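Local coordinates for mucosa-associated lymphoid tissue lymphoma translocation protein 1 (Isoform 2) (Homo sapiens, PDB 3BFO), which probably acts as a cysteine protease, being a paracaspase, and is represented here by its second immunoglobulin-like domain, presumably not the catalytic part, at residues A[6-11]-A[22-27]; A[13-18]-A[55-60]; A[33-38]-A[48-53]; A[37-42]-A[63-68]. All coordinates share one frame; numbering follows the deposited sequence. Where two conformers were deposited one is given.

Contact 1 (A[6-11]-A[22-27]); sequences ICVEPT and VLQCVA
A classic beta bulge joins edge strand 5-8 of the immunoglobulin sandwich to strand 21-28, with Cys7 and Val8 both facing Val26. Val26 O takes two N-H groups at once, 2.8 Å from Cys7 N and 3.0 Å from Val8 N, the latter on one of its lone pairs. Val26 N answers with a bond to Val8 O. A C-H...O contact, Cys25 CA to Val8 O at 3.3 Å, supplements it. The bulge keeps the two valines on one face, where they lie side by side, Val8 CB and Val26 CB 3.7 Å apart, compact beta-branched residues well suited to a strand. On the face of Ile6 and Ala27, Ile6 CG2 stands anti to its backbone N and meets Cys25 SG at 3.8 Å. Pro10 interrupts the pairing: its N approaches Gln24 O but has no hydrogen to share. Beyond it the backbones are bridged by two waters, one accepting from Thr11 N and Gln24 N, the other donating to Thr11 O and Val22 O. On its far edge strand 21-28 bonds through Leu23 and Cys25 to Tyr52 and Lys50, while Leu23 and Cys25 pack inward on Trp37 of strand 34-39.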
loop_
_atom_site.group_PDB
_atom_site.type_symbol
_atom_site.label_atom_id
_atom_site.label_comp_id
_atom_site.label_asym_id
_atom_site.label_seq_id
_atom_site.Cartn_x
_atom_site.Cartn_y
_atom_site.Cartn_z
ATOM N N ILE A 6 -1.755 3.276 12.086
ATOM C CA ILE A 6 -2.246 2.339 11.061
ATOM C C ILE A 6 -3.050 1.248 11.794
ATOM O O ILE A 6 -2.533 0.554 12.739
ATOM C CB ILE A 6 -1.070 1.720 10.271
ATOM C CG1 ILE A 6 -0.369 2.836 9.469
ATOM C CG2 ILE A 6 -1.596 0.615 9.296
ATOM C CD1 ILE A 6 0.832 2.379 8.745
ATOM N N CYS A 7 -4.276 1.048 11.303
ATOM C CA CYS A 7 -5.173 0.053 11.891
ATOM C C CYS A 7 -5.402 -1.098 10.939
ATOM O O CYS A 7 -5.627 -2.209 11.408
ATOM C CB CYS A 7 -6.485 0.718 12.238
ATOM S SG CYS A 7 -6.233 1.881 13.612
ATOM N N VAL A 8 -5.396 -0.852 9.620
ATOM C CA VAL A 8 -5.573 -1.925 8.616
ATOM C C VAL A 8 -4.254 -1.959 7.873
ATOM O O VAL A 8 -3.814 -0.959 7.279
ATOM C CB VAL A 8 -6.714 -1.695 7.638
ATOM C CG1 VAL A 8 -6.771 -2.808 6.553
ATOM C CG2 VAL A 8 -8.049 -1.610 8.358
ATOM N N GLU A 9 -3.582 -3.111 7.980
ATOM C CA GLU A 9 -2.320 -3.412 7.353
ATOM C C GLU A 9 -2.565 -4.125 6.006
ATOM O O GLU A 9 -3.486 -4.939 5.919
ATOM C CB GLU A 9 -1.404 -4.243 8.260
ATOM C CG GLU A 9 -0.899 -3.459 9.433
ATOM C CD GLU A 9 0.294 -2.508 9.157
ATOM O OE1 GLU A 9 0.727 -2.349 8.020
ATOM O OE2 GLU A 9 0.810 -1.923 10.158
ATOM N N PRO A 10 -1.723 -3.880 4.964
ATOM C CA PRO A 10 -1.850 -4.618 3.721
ATOM C C PRO A 10 -1.489 -6.089 3.968
ATOM O O PRO A 10 -0.851 -6.421 4.966
ATOM C CB PRO A 10 -0.856 -3.921 2.775
ATOM C CG PRO A 10 0.162 -3.287 3.684
ATOM C CD PRO A 10 -0.599 -2.931 4.946
ATOM N N THR A 11 -1.906 -6.921 3.011
ATOM C CA THR A 11 -1.723 -8.373 3.000
ATOM C C THR A 11 -0.920 -8.826 1.762
ATOM O O THR A 11 -1.152 -8.351 0.652
ATOM C CB THR A 11 -3.076 -9.144 2.970
ATOM O OG1 THR A 11 -3.945 -8.657 4.027
ATOM C CG2 THR A 11 -2.870 -10.649 3.219
ATOM N N VAL A 22 -5.164 -6.145 -5.001
ATOM C CA VAL A 22 -5.813 -5.174 -4.102
ATOM C C VAL A 22 -4.999 -5.053 -2.822
ATOM O O VAL A 22 -4.900 -6.017 -2.097
ATOM C CB VAL A 22 -7.241 -5.645 -3.742
ATOM C CG1 VAL A 22 -7.866 -4.759 -2.706
ATOM C CG2 VAL A 22 -8.101 -5.657 -4.976
ATOM N N LEU A 23 -4.399 -3.880 -2.556
ATOM C CA LEU A 23 -3.672 -3.603 -1.328
ATOM C C LEU A 23 -4.402 -2.494 -0.602
ATOM O O LEU A 23 -4.902 -1.559 -1.208
ATOM C CB LEU A 23 -2.225 -3.197 -1.660
ATOM C CG LEU A 23 -1.343 -4.322 -2.150
ATOM C CD1 LEU A 23 -0.025 -3.769 -2.710
ATOM C CD2 LEU A 23 -1.051 -5.307 -1.040
ATOM N N GLN A 24 -4.478 -2.608 0.721
ATOM C CA GLN A 24 -5.182 -1.624 1.508
ATOM C C GLN A 24 -4.367 -1.267 2.747
ATOM O O GLN A 24 -3.801 -2.161 3.398
ATOM C CB GLN A 24 -6.548 -2.184 1.926
ATOM C CG GLN A 24 -7.465 -1.123 2.636
ATOM C CD GLN A 24 -8.936 -1.565 2.813
ATOM O OE1 GLN A 24 -9.202 -2.751 2.838
ATOM N NE2 GLN A 24 -9.842 -0.650 2.892
ATOM N N CYS A 25 -4.390 0.006 3.098
ATOM C CA CYS A 25 -3.792 0.477 4.359
ATOM C C CYS A 25 -4.720 1.556 4.855
ATOM O O CYS A 25 -5.053 2.461 4.117
ATOM C CB CYS A 25 -2.373 1.004 4.057
ATOM S SG CYS A 25 -1.575 1.581 5.591
ATOM N N VAL A 26 -5.169 1.450 6.119
ATOM C CA VAL A 26 -6.078 2.437 6.694
ATOM C C VAL A 26 -5.530 2.889 8.015
ATOM O O VAL A 26 -5.153 2.047 8.836
ATOM C CB VAL A 26 -7.490 1.879 6.925
ATOM C CG1 VAL A 26 -8.443 3.009 7.425
ATOM C CG2 VAL A 26 -8.026 1.237 5.679
ATOM N N ALA A 27 -5.459 4.185 8.222
ATOM C CA ALA A 27 -4.987 4.756 9.457
ATOM C C ALA A 27 -6.043 5.682 10.023
ATOM O O ALA A 27 -6.899 6.185 9.301
ATOM C CB ALA A 27 -3.694 5.535 9.242
HETATM O O HOH W 1 -4.046 -5.542 1.498
HETATM O O HOH W 2 -3.752 -7.649 -0.121
#

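Contact 2 (A[13-18]-A[55-60]); sequences QKLMPG and PYVDLE
This surface contact lies at one end of the immunoglobulin sandwich, where Pro17 and Gly18, in the turn after strand 13-15, meet Val57 in the loop between strands 51-54 and 63-70. One backbone hydrogen bond ties the two together, from Gly18 N to Val57 O (2.8 Å), nearly straight at 166°. The same carbonyl receives a C-H...O contact from Pro17 CA, 3.4 Å from Val57 O, so a single oxygen grips two successive residues of the turn. Gly18 has a positive phi of 96°, and a CB here would be jammed against the preceding carbonyl O, which explains the glycine. Val57 is the buried residue of the contact: its CG2 sits between its own backbone N and carbonyl carbon, 3.3 Å from Met16 O and 4.3 Å from Leu15 CB. Leu21 and Ile85 of the neighbouring strands also touch Val57, so an apolar branched side chain suits this place. At the outer margin Asp58 OD1, which accepts from Leu59 N at 2.9 Å, lies 4.0 Å from Pro17 CB.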
loop_
_atom_site.group_PDB
_atom_site.type_symbol
_atom_site.label_atom_id
_atom_site.label_comp_id
_atom_site.label_asym_id
_atom_site.label_seq_id
_atom_site.Cartn_x
_atom_site.Cartn_y
_atom_site.Cartn_z
ATOM N N GLN A 13 0.009 -11.447 -1.182
ATOM C CA GLN A 13 -0.889 -12.186 -2.078
ATOM C C GLN A 13 -0.022 -12.989 -3.020
ATOM O O GLN A 13 1.064 -12.568 -3.436
ATOM C CB GLN A 13 -1.794 -11.283 -2.905
ATOM C CG GLN A 13 -2.792 -10.374 -2.136
ATOM C CD GLN A 13 -3.937 -11.133 -1.549
ATOM O OE1 GLN A 13 -4.214 -12.295 -1.902
ATOM N NE2 GLN A 13 -4.654 -10.485 -0.632
ATOM N N LYS A 14 -0.578 -14.132 -3.406
ATOM C CA LYS A 14 -0.042 -14.958 -4.479
ATOM C C LYS A 14 -1.069 -14.994 -5.579
ATOM O O LYS A 14 -2.173 -15.513 -5.411
ATOM C CB LYS A 14 0.254 -16.400 -3.993
ATOM C CG LYS A 14 1.030 -17.259 -5.014
ATOM C CD LYS A 14 1.012 -18.777 -4.754
ATOM N N LEU A 15 -0.740 -14.359 -6.701
ATOM C CA LEU A 15 -1.706 -14.095 -7.768
ATOM C C LEU A 15 -1.269 -14.756 -9.054
ATOM O O LEU A 15 -0.099 -15.033 -9.250
ATOM C CB LEU A 15 -1.806 -12.579 -8.015
ATOM C CG LEU A 15 -2.296 -11.798 -6.788
ATOM C CD1 LEU A 15 -2.290 -10.306 -7.114
ATOM C CD2 LEU A 15 -3.683 -12.242 -6.322
ATOM N N MET A 16 -2.228 -14.965 -9.950
ATOM C CA MET A 16 -1.910 -15.416 -11.303
ATOM C C MET A 16 -2.011 -14.243 -12.282
ATOM O O MET A 16 -2.738 -13.272 -12.016
ATOM C CB MET A 16 -2.848 -16.541 -11.693
ATOM C CG MET A 16 -4.284 -16.256 -11.902
ATOM S SD MET A 16 -5.121 -17.825 -12.274
ATOM C CE MET A 16 -4.191 -18.392 -13.700
ATOM N N PRO A 17 -1.321 -14.310 -13.436
ATOM C CA PRO A 17 -1.536 -13.245 -14.404
ATOM C C PRO A 17 -3.058 -13.153 -14.698
ATOM O O PRO A 17 -3.724 -14.168 -14.841
ATOM C CB PRO A 17 -0.694 -13.691 -15.617
ATOM C CG PRO A 17 0.373 -14.513 -14.986
ATOM C CD PRO A 17 -0.305 -15.284 -13.892
ATOM N N GLY A 18 -3.577 -11.943 -14.821
ATOM C CA GLY A 18 -4.975 -11.759 -15.105
ATOM C C GLY A 18 -5.812 -11.522 -13.865
ATOM O O GLY A 18 -6.924 -11.037 -13.984
ATOM N N PRO A 55 -6.238 -3.998 -11.899
ATOM C CA PRO A 55 -7.268 -4.954 -12.253
ATOM C C PRO A 55 -6.880 -6.244 -12.815
ATOM O O PRO A 55 -7.468 -7.265 -12.481
ATOM C CB PRO A 55 -8.169 -4.204 -13.239
ATOM C CG PRO A 55 -7.372 -3.067 -13.741
ATOM C CD PRO A 55 -6.373 -2.718 -12.640
ATOM N N TYR A 56 -5.882 -6.242 -13.680
ATOM C CA TYR A 56 -5.448 -7.443 -14.389
ATOM C C TYR A 56 -3.935 -7.390 -14.238
ATOM O O TYR A 56 -3.251 -6.565 -14.893
ATOM C CB TYR A 56 -5.730 -7.353 -15.924
ATOM C CG TYR A 56 -7.193 -7.268 -16.333
ATOM C CD1 TYR A 56 -7.966 -8.420 -16.488
ATOM C CD2 TYR A 56 -7.783 -6.038 -16.570
ATOM C CE1 TYR A 56 -9.321 -8.324 -16.862
ATOM C CE2 TYR A 56 -9.112 -5.932 -16.901
ATOM C CZ TYR A 56 -9.868 -7.062 -17.062
ATOM O OH TYR A 56 -11.195 -6.907 -17.405
ATOM N N VAL A 57 -3.378 -8.206 -13.385
ATOM C CA VAL A 57 -1.946 -8.171 -13.124
ATOM C C VAL A 57 -1.141 -8.976 -14.108
ATOM O O VAL A 57 -1.628 -9.888 -14.796
ATOM C CB VAL A 57 -1.596 -8.667 -11.741
ATOM C CG1 VAL A 57 -2.213 -7.831 -10.675
ATOM C CG2 VAL A 57 -1.947 -10.156 -11.510
ATOM N N ASP A 58 0.127 -8.592 -14.196
ATOM C CA ASP A 58 1.095 -9.411 -14.926
ATOM C C ASP A 58 2.391 -9.368 -14.162
ATOM O O ASP A 58 2.457 -8.814 -13.052
ATOM C CB ASP A 58 1.229 -8.975 -16.391
ATOM C CG ASP A 58 1.483 -10.152 -17.326
ATOM O OD1 ASP A 58 2.089 -11.192 -16.929
ATOM O OD2 ASP A 58 1.037 -10.040 -18.490
ATOM N N LEU A 59 3.451 -9.939 -14.736
ATOM C CA LEU A 59 4.688 -10.114 -13.961
ATOM C C LEU A 59 5.262 -8.782 -13.506
ATOM O O LEU A 59 5.955 -8.719 -12.492
ATOM C CB LEU A 59 5.741 -10.900 -14.770
ATOM C CG LEU A 59 5.290 -12.285 -15.250
ATOM C CD1 LEU A 59 6.451 -12.949 -15.981
ATOM C CD2 LEU A 59 4.799 -13.155 -14.106
ATOM N N GLU A 60 4.982 -7.721 -14.261
ATOM C CA GLU A 60 5.500 -6.405 -13.892
ATOM C C GLU A 60 4.981 -5.930 -12.537
ATOM O O GLU A 60 5.581 -5.063 -11.905
ATOM C CB GLU A 60 5.175 -5.345 -14.949
ATOM C CG GLU A 60 3.685 -5.070 -15.099
ATOM C CD GLU A 60 3.394 -3.841 -15.944
ATOM O OE1 GLU A 60 3.981 -2.774 -15.688
ATOM O OE2 GLU A 60 2.573 -3.945 -16.869
#

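Contact 3 (A[33-38]-A[48-53]); sequences PHYQWF and TKKLYM
Trp37, its CG anti to the carbonyl carbon, presents one face of its five-membered ring to Tyr52 CB, 3.8 Å from the ring centroid and almost on the normal. This is the core tryptophan characteristic of immunoglobulin domains, carried on strand 34-39 of one sheet and reaching towards strand 51-54 of the other. At the indole edge NE1 donates to Lys49 O at 2.8 Å; NE1 lies nearly along the C=O axis, though the N-H...O angle is a bent 144°. This satisfies the buried ring nitrogen and, with Tyr52 CB over the face, probably restricts how the indole can turn. A leucine in its place would probably leave Lys49 O without this donor and open a gap beside Tyr52 CB. Tyr35 has Lys50 CG over one face of its ring, toward the rim. The Tyr35 hydroxyl is hydrogen-bonded to Ala27 N, so tyrosine serves both as apolar surface and as polar tie. Water 3 accepts from Tyr35 N and donates to Thr48 O.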
loop_
_atom_site.group_PDB
_atom_site.type_symbol
_atom_site.label_atom_id
_atom_site.label_comp_id
_atom_site.label_asym_id
_atom_site.label_seq_id
_atom_site.Cartn_x
_atom_site.Cartn_y
_atom_site.Cartn_z
ATOM N N PRO A 33 -4.769 11.406 8.288
ATOM C CA PRO A 33 -3.609 10.828 7.581
ATOM C C PRO A 33 -3.701 10.924 6.081
ATOM O O PRO A 33 -4.781 10.780 5.489
ATOM C CB PRO A 33 -3.584 9.382 8.044
ATOM C CG PRO A 33 -4.323 9.412 9.369
ATOM C CD PRO A 33 -5.375 10.446 9.214
ATOM N N HIS A 34 -2.532 11.096 5.474
ATOM C CA HIS A 34 -2.288 10.956 4.055
ATOM C C HIS A 34 -1.494 9.673 3.813
ATOM O O HIS A 34 -0.865 9.124 4.713
ATOM C CB HIS A 34 -1.433 12.131 3.597
ATOM C CG HIS A 34 -2.121 13.435 3.692
ATOM N ND1 HIS A 34 -2.091 14.237 4.814
ATOM C CD2 HIS A 34 -2.842 14.103 2.767
ATOM C CE1 HIS A 34 -2.761 15.350 4.569
ATOM N NE2 HIS A 34 -3.247 15.288 3.339
ATOM N N TYR A 35 -1.557 9.255 2.545
ATOM C CA TYR A 35 -1.010 7.940 2.149
ATOM C C TYR A 35 -0.157 8.125 0.893
ATOM O O TYR A 35 -0.479 8.934 0.016
ATOM C CB TYR A 35 -2.170 6.986 1.776
ATOM C CG TYR A 35 -3.116 6.741 2.935
ATOM C CD1 TYR A 35 -2.935 5.680 3.814
ATOM C CD2 TYR A 35 -4.147 7.639 3.195
ATOM C CE1 TYR A 35 -3.773 5.522 4.902
ATOM C CE2 TYR A 35 -4.964 7.520 4.273
ATOM C CZ TYR A 35 -4.780 6.449 5.149
ATOM O OH TYR A 35 -5.614 6.328 6.257
ATOM N N GLN A 36 0.864 7.286 0.776
ATOM C CA GLN A 36 1.607 7.198 -0.486
ATOM C C GLN A 36 2.159 5.768 -0.590
ATOM O O GLN A 36 2.872 5.325 0.291
ATOM C CB GLN A 36 2.757 8.200 -0.525
ATOM C CG GLN A 36 3.675 8.026 -1.798
ATOM C CD GLN A 36 2.976 8.248 -3.122
ATOM O OE1 GLN A 36 2.420 9.301 -3.409
ATOM N NE2 GLN A 36 2.984 7.220 -3.941
ATOM N N TRP A 37 1.787 5.073 -1.673
ATOM C CA TRP A 37 2.248 3.718 -1.873
ATOM C C TRP A 37 3.591 3.673 -2.581
ATOM O O TRP A 37 3.930 4.529 -3.404
ATOM C CB TRP A 37 1.236 2.944 -2.742
ATOM C CG TRP A 37 -0.008 2.585 -1.958
ATOM C CD1 TRP A 37 -1.155 3.316 -1.856
ATOM C CD2 TRP A 37 -0.179 1.452 -1.121
ATOM N NE1 TRP A 37 -2.065 2.678 -1.016
ATOM C CE2 TRP A 37 -1.466 1.545 -0.548
ATOM C CE3 TRP A 37 0.593 0.352 -0.817
ATOM C CZ2 TRP A 37 -1.975 0.569 0.341
ATOM C CZ3 TRP A 37 0.098 -0.595 0.075
ATOM C CH2 TRP A 37 -1.158 -0.481 0.656
ATOM N N PHE A 38 4.353 2.627 -2.270
ATOM C CA PHE A 38 5.667 2.387 -2.838
ATOM C C PHE A 38 5.739 0.960 -3.313
ATOM O O PHE A 38 5.137 0.069 -2.735
ATOM C CB PHE A 38 6.753 2.626 -1.791
ATOM C CG PHE A 38 6.874 4.085 -1.411
ATOM C CD1 PHE A 38 7.806 4.913 -2.027
ATOM C CD2 PHE A 38 6.020 4.651 -0.464
ATOM C CE1 PHE A 38 7.889 6.306 -1.728
ATOM C CE2 PHE A 38 6.106 6.015 -0.159
ATOM C CZ PHE A 38 7.015 6.855 -0.809
ATOM N N THR A 48 -2.192 7.562 -3.778
ATOM C CA THR A 48 -2.242 8.282 -2.501
ATOM C C THR A 48 -3.527 7.967 -1.768
ATOM O O THR A 48 -3.977 8.737 -0.928
ATOM C CB THR A 48 -2.109 9.794 -2.712
ATOM O OG1 THR A 48 -3.162 10.226 -3.567
ATOM C CG2 THR A 48 -0.784 10.143 -3.298
ATOM N N LYS A 49 -4.120 6.828 -2.084
ATOM C CA LYS A 49 -5.369 6.384 -1.482
ATOM C C LYS A 49 -5.141 5.174 -0.586
ATOM O O LYS A 49 -4.106 4.535 -0.678
ATOM C CB LYS A 49 -6.401 6.048 -2.572
ATOM C CG LYS A 49 -6.748 7.179 -3.464
ATOM C CD LYS A 49 -7.456 8.289 -2.681
ATOM C CE LYS A 49 -7.990 9.368 -3.626
ATOM N NZ LYS A 49 -9.114 8.864 -4.479
ATOM N N LYS A 50 -6.109 4.928 0.309
ATOM C CA LYS A 50 -6.036 3.779 1.192
ATOM C C LYS A 50 -5.973 2.465 0.396
ATOM O O LYS A 50 -5.352 1.503 0.855
ATOM C CB LYS A 50 -7.264 3.755 2.115
ATOM C CG LYS A 50 -7.265 4.884 3.108
ATOM C CD LYS A 50 -8.607 4.937 3.859
ATOM C CE LYS A 50 -8.649 5.999 4.953
ATOM N NZ LYS A 50 -10.008 6.074 5.569
ATOM N N LEU A 51 -6.612 2.431 -0.787
ATOM C CA LEU A 51 -6.563 1.282 -1.661
ATOM C C LEU A 51 -5.608 1.497 -2.817
ATOM O O LEU A 51 -5.590 2.582 -3.420
ATOM C CB LEU A 51 -7.941 1.030 -2.273
ATOM C CG LEU A 51 -8.981 0.530 -1.317
ATOM C CD1 LEU A 51 -10.306 0.451 -2.067
ATOM C CD2 LEU A 51 -8.605 -0.871 -0.782
ATOM N N TYR A 52 -4.852 0.470 -3.148
ATOM C CA TYR A 52 -4.072 0.430 -4.398
ATOM C C TYR A 52 -4.585 -0.799 -5.131
ATOM O O TYR A 52 -4.549 -1.908 -4.588
ATOM C CB TYR A 52 -2.567 0.320 -4.137
ATOM C CG TYR A 52 -1.792 0.080 -5.391
ATOM C CD1 TYR A 52 -1.798 1.018 -6.406
ATOM C CD2 TYR A 52 -1.101 -1.084 -5.628
ATOM C CE1 TYR A 52 -1.107 0.813 -7.608
ATOM C CE2 TYR A 52 -0.410 -1.310 -6.788
ATOM C CZ TYR A 52 -0.402 -0.363 -7.786
ATOM O OH TYR A 52 0.273 -0.581 -8.967
ATOM N N MET A 53 -5.103 -0.633 -6.359
ATOM C CA MET A 53 -5.701 -1.791 -7.058
ATOM C C MET A 53 -5.348 -1.776 -8.518
ATOM O O MET A 53 -5.522 -0.759 -9.172
ATOM C CB MET A 53 -7.223 -1.774 -6.958
ATOM C CG MET A 53 -7.713 -1.880 -5.579
ATOM S SD MET A 53 -9.455 -1.593 -5.489
ATOM C CE MET A 53 -9.983 -3.255 -5.863
HETATM O O HOH W 3 -3.374 10.729 0.817
#

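Contact 4 (A[37-42]-A[63-68]); sequences WFKNEL and GTYWCH
Phe38, with CG anti to its carbonyl carbon (chi1 -68°), and Trp66, with CG between its backbone N and carbonyl carbon (chi1 48°), bring their rings together in an offset stack. The Phe38 ring and the Trp66 six-membered ring have centroids 4.4 Å apart and planes 10° from parallel, while Phe38 CB rides over the indole's five-membered ring. Phe38 and Trp66 form a hydrogen-bonded pair of the antiparallel strands 34-39 and 63-70 of the immunoglobulin fold. On the inward face Cys67 covers Trp37: its CB lies 3.6 Å from the centroid of the six-membered ring, and its SG 3.9 Å from that of the five-membered ring. An alanine at Trp37 would probably leave Cys67 CB and SG without this aromatic surface. Asn40, in a type I' turn, pairs with Thr64 twice, through Asn40 N to Thr64 O and Thr64 N to Asn40 OD1. Gly63 has no CB to clash with that OD1. Lys39 lays CG over the face of Tyr65, whose hydroxyl bonds to His61 O, the tyrosine corner of this fold. Water 4 joins Lys39 NZ to Tyr65 OH, so the ammonium group probably stays hydrated beyond the ring while its methylenes pack on it.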
loop_
_atom_site.group_PDB
_atom_site.type_symbol
_atom_site.label_atom_id
_atom_site.label_comp_id
_atom_site.label_asym_id
_atom_site.label_seq_id
_atom_site.Cartn_x
_atom_site.Cartn_y
_atom_site.Cartn_z
ATOM N N TRP A 37 1.787 5.073 -1.673
ATOM C CA TRP A 37 2.248 3.718 -1.873
ATOM C C TRP A 37 3.591 3.673 -2.581
ATOM O O TRP A 37 3.930 4.529 -3.404
ATOM C CB TRP A 37 1.236 2.944 -2.742
ATOM C CG TRP A 37 -0.008 2.585 -1.958
ATOM C CD1 TRP A 37 -1.155 3.316 -1.856
ATOM C CD2 TRP A 37 -0.179 1.452 -1.121
ATOM N NE1 TRP A 37 -2.065 2.678 -1.016
ATOM C CE2 TRP A 37 -1.466 1.545 -0.548
ATOM C CE3 TRP A 37 0.593 0.352 -0.817
ATOM C CZ2 TRP A 37 -1.975 0.569 0.341
ATOM C CZ3 TRP A 37 0.098 -0.595 0.075
ATOM C CH2 TRP A 37 -1.158 -0.481 0.656
ATOM N N PHE A 38 4.353 2.627 -2.270
ATOM C CA PHE A 38 5.667 2.387 -2.838
ATOM C C PHE A 38 5.739 0.960 -3.313
ATOM O O PHE A 38 5.137 0.069 -2.735
ATOM C CB PHE A 38 6.753 2.626 -1.791
ATOM C CG PHE A 38 6.874 4.085 -1.411
ATOM C CD1 PHE A 38 7.806 4.913 -2.027
ATOM C CD2 PHE A 38 6.020 4.651 -0.464
ATOM C CE1 PHE A 38 7.889 6.306 -1.728
ATOM C CE2 PHE A 38 6.106 6.015 -0.159
ATOM C CZ PHE A 38 7.015 6.855 -0.809
ATOM N N LYS A 39 6.446 0.759 -4.412
ATOM C CA LYS A 39 6.829 -0.588 -4.810
ATOM C C LYS A 39 8.318 -0.539 -5.126
ATOM O O LYS A 39 8.810 0.387 -5.754
ATOM C CB LYS A 39 6.065 -1.058 -6.034
ATOM C CG LYS A 39 6.528 -2.433 -6.510
ATOM C CD LYS A 39 5.874 -2.885 -7.812
ATOM C CE LYS A 39 6.065 -1.944 -9.011
ATOM N NZ LYS A 39 5.006 -2.173 -10.074
ATOM N N ASN A 40 9.016 -1.584 -4.721
ATOM C CA ASN A 40 10.479 -1.734 -5.031
ATOM C C ASN A 40 11.199 -0.391 -4.883
ATOM O O ASN A 40 11.956 0.056 -5.798
ATOM C CB ASN A 40 10.676 -2.290 -6.435
ATOM C CG ASN A 40 10.072 -3.664 -6.618
ATOM O OD1 ASN A 40 9.832 -4.373 -5.653
ATOM N ND2 ASN A 40 9.824 -4.044 -7.868
ATOM N N GLU A 41 10.930 0.244 -3.745
ATOM C CA GLU A 41 11.626 1.452 -3.247
ATOM C C GLU A 41 11.264 2.728 -3.983
ATOM O O GLU A 41 11.841 3.793 -3.717
ATOM C CB GLU A 41 13.156 1.245 -3.145
ATOM C CG GLU A 41 13.502 0.067 -2.265
ATOM C CD GLU A 41 13.264 0.306 -0.782
ATOM O OE1 GLU A 41 13.254 1.474 -0.336
ATOM O OE2 GLU A 41 13.145 -0.680 -0.029
ATOM N N LEU A 42 10.328 2.655 -4.900
ATOM C CA LEU A 42 9.935 3.801 -5.704
ATOM C C LEU A 42 8.462 4.168 -5.439
ATOM O O LEU A 42 7.611 3.278 -5.329
ATOM C CB LEU A 42 10.128 3.465 -7.182
ATOM C CG LEU A 42 11.504 2.958 -7.640
ATOM C CD1 LEU A 42 11.494 2.431 -9.074
ATOM C CD2 LEU A 42 12.480 4.081 -7.487
ATOM N N GLY A 63 6.387 -7.675 -6.699
ATOM C CA GLY A 63 7.346 -6.842 -5.976
ATOM C C GLY A 63 6.969 -6.724 -4.528
ATOM O O GLY A 63 6.044 -7.399 -4.022
ATOM N N THR A 64 7.711 -5.827 -3.863
ATOM C CA THR A 64 7.555 -5.618 -2.452
ATOM C C THR A 64 6.906 -4.242 -2.318
ATOM O O THR A 64 7.451 -3.290 -2.882
ATOM C CB THR A 64 8.924 -5.627 -1.711
ATOM O OG1 THR A 64 9.545 -6.883 -1.958
ATOM C CG2 THR A 64 8.635 -5.448 -0.235
ATOM N N TYR A 65 5.773 -4.169 -1.603
ATOM C CA TYR A 65 4.986 -2.904 -1.499
ATOM C C TYR A 65 4.849 -2.493 -0.067
ATOM O O TYR A 65 4.849 -3.305 0.844
ATOM C CB TYR A 65 3.575 -3.116 -2.026
ATOM C CG TYR A 65 3.441 -3.407 -3.525
ATOM C CD1 TYR A 65 2.965 -2.424 -4.401
ATOM C CD2 TYR A 65 3.788 -4.654 -4.058
ATOM C CE1 TYR A 65 2.806 -2.660 -5.761
ATOM C CE2 TYR A 65 3.627 -4.884 -5.433
ATOM C CZ TYR A 65 3.133 -3.913 -6.246
ATOM O OH TYR A 65 2.934 -4.145 -7.584
ATOM N N TRP A 66 4.667 -1.193 0.130
ATOM C CA TRP A 66 4.296 -0.667 1.440
ATOM C C TRP A 66 3.713 0.728 1.222
ATOM O O TRP A 66 3.801 1.285 0.137
ATOM C CB TRP A 66 5.495 -0.579 2.374
ATOM C CG TRP A 66 6.612 0.050 1.704
ATOM C CD1 TRP A 66 7.492 -0.526 0.758
ATOM C CD2 TRP A 66 7.126 1.292 2.015
ATOM N NE1 TRP A 66 8.435 0.387 0.407
ATOM C CE2 TRP A 66 8.227 1.526 1.158
ATOM C CE3 TRP A 66 6.701 2.322 2.859
ATOM C CZ2 TRP A 66 8.954 2.763 1.170
ATOM C CZ3 TRP A 66 7.421 3.525 2.866
ATOM C CH2 TRP A 66 8.541 3.730 2.040
ATOM N N CYS A 67 3.088 1.222 2.280
ATOM C CA CYS A 67 2.445 2.522 2.247
ATOM C C CYS A 67 3.030 3.385 3.336
ATOM O O CYS A 67 3.104 2.953 4.481
ATOM C CB CYS A 67 0.934 2.330 2.428
ATOM S SG CYS A 67 -0.038 3.799 2.162
ATOM N N HIS A 68 3.416 4.605 2.974
ATOM C CA HIS A 68 3.810 5.604 3.967
ATOM C C HIS A 68 2.587 6.395 4.356
ATOM O O HIS A 68 1.866 6.904 3.494
ATOM C CB HIS A 68 4.883 6.539 3.397
ATOM C CG HIS A 68 5.408 7.496 4.406
ATOM N ND1 HIS A 68 6.130 7.091 5.501
ATOM C CD2 HIS A 68 5.283 8.840 4.524
ATOM C CE1 HIS A 68 6.483 8.138 6.224
ATOM N NE2 HIS A 68 5.946 9.214 5.682
HETATM O O HOH W 4 2.228 -2.282 -9.463
#

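Overall arrangement
Contacts 1, 3 and 4 build the middle of one beta sandwich around Trp37, which contacts 3 and 4 share. Contact 1 belongs to the sheet of strands 5-8, 21-28 and 51-54, contact 4 to the opposing sheet, and contact 3 spans the two; its centre is about 9 Å from that of contact 1 and 10 Å from that of contact 4. Cys25 of contact 1 and Cys67 of contact 4 occupy the usual disulfide positions of immunoglobulin domains, yet Cys25 SG and Cys67 SG are 4.4 Å apart, too far for a bond. Contact 2 stands at one end, about 16 Å between centres from contact 4, and touches it weakly, where Glu60 O approaches Lys39 NZ.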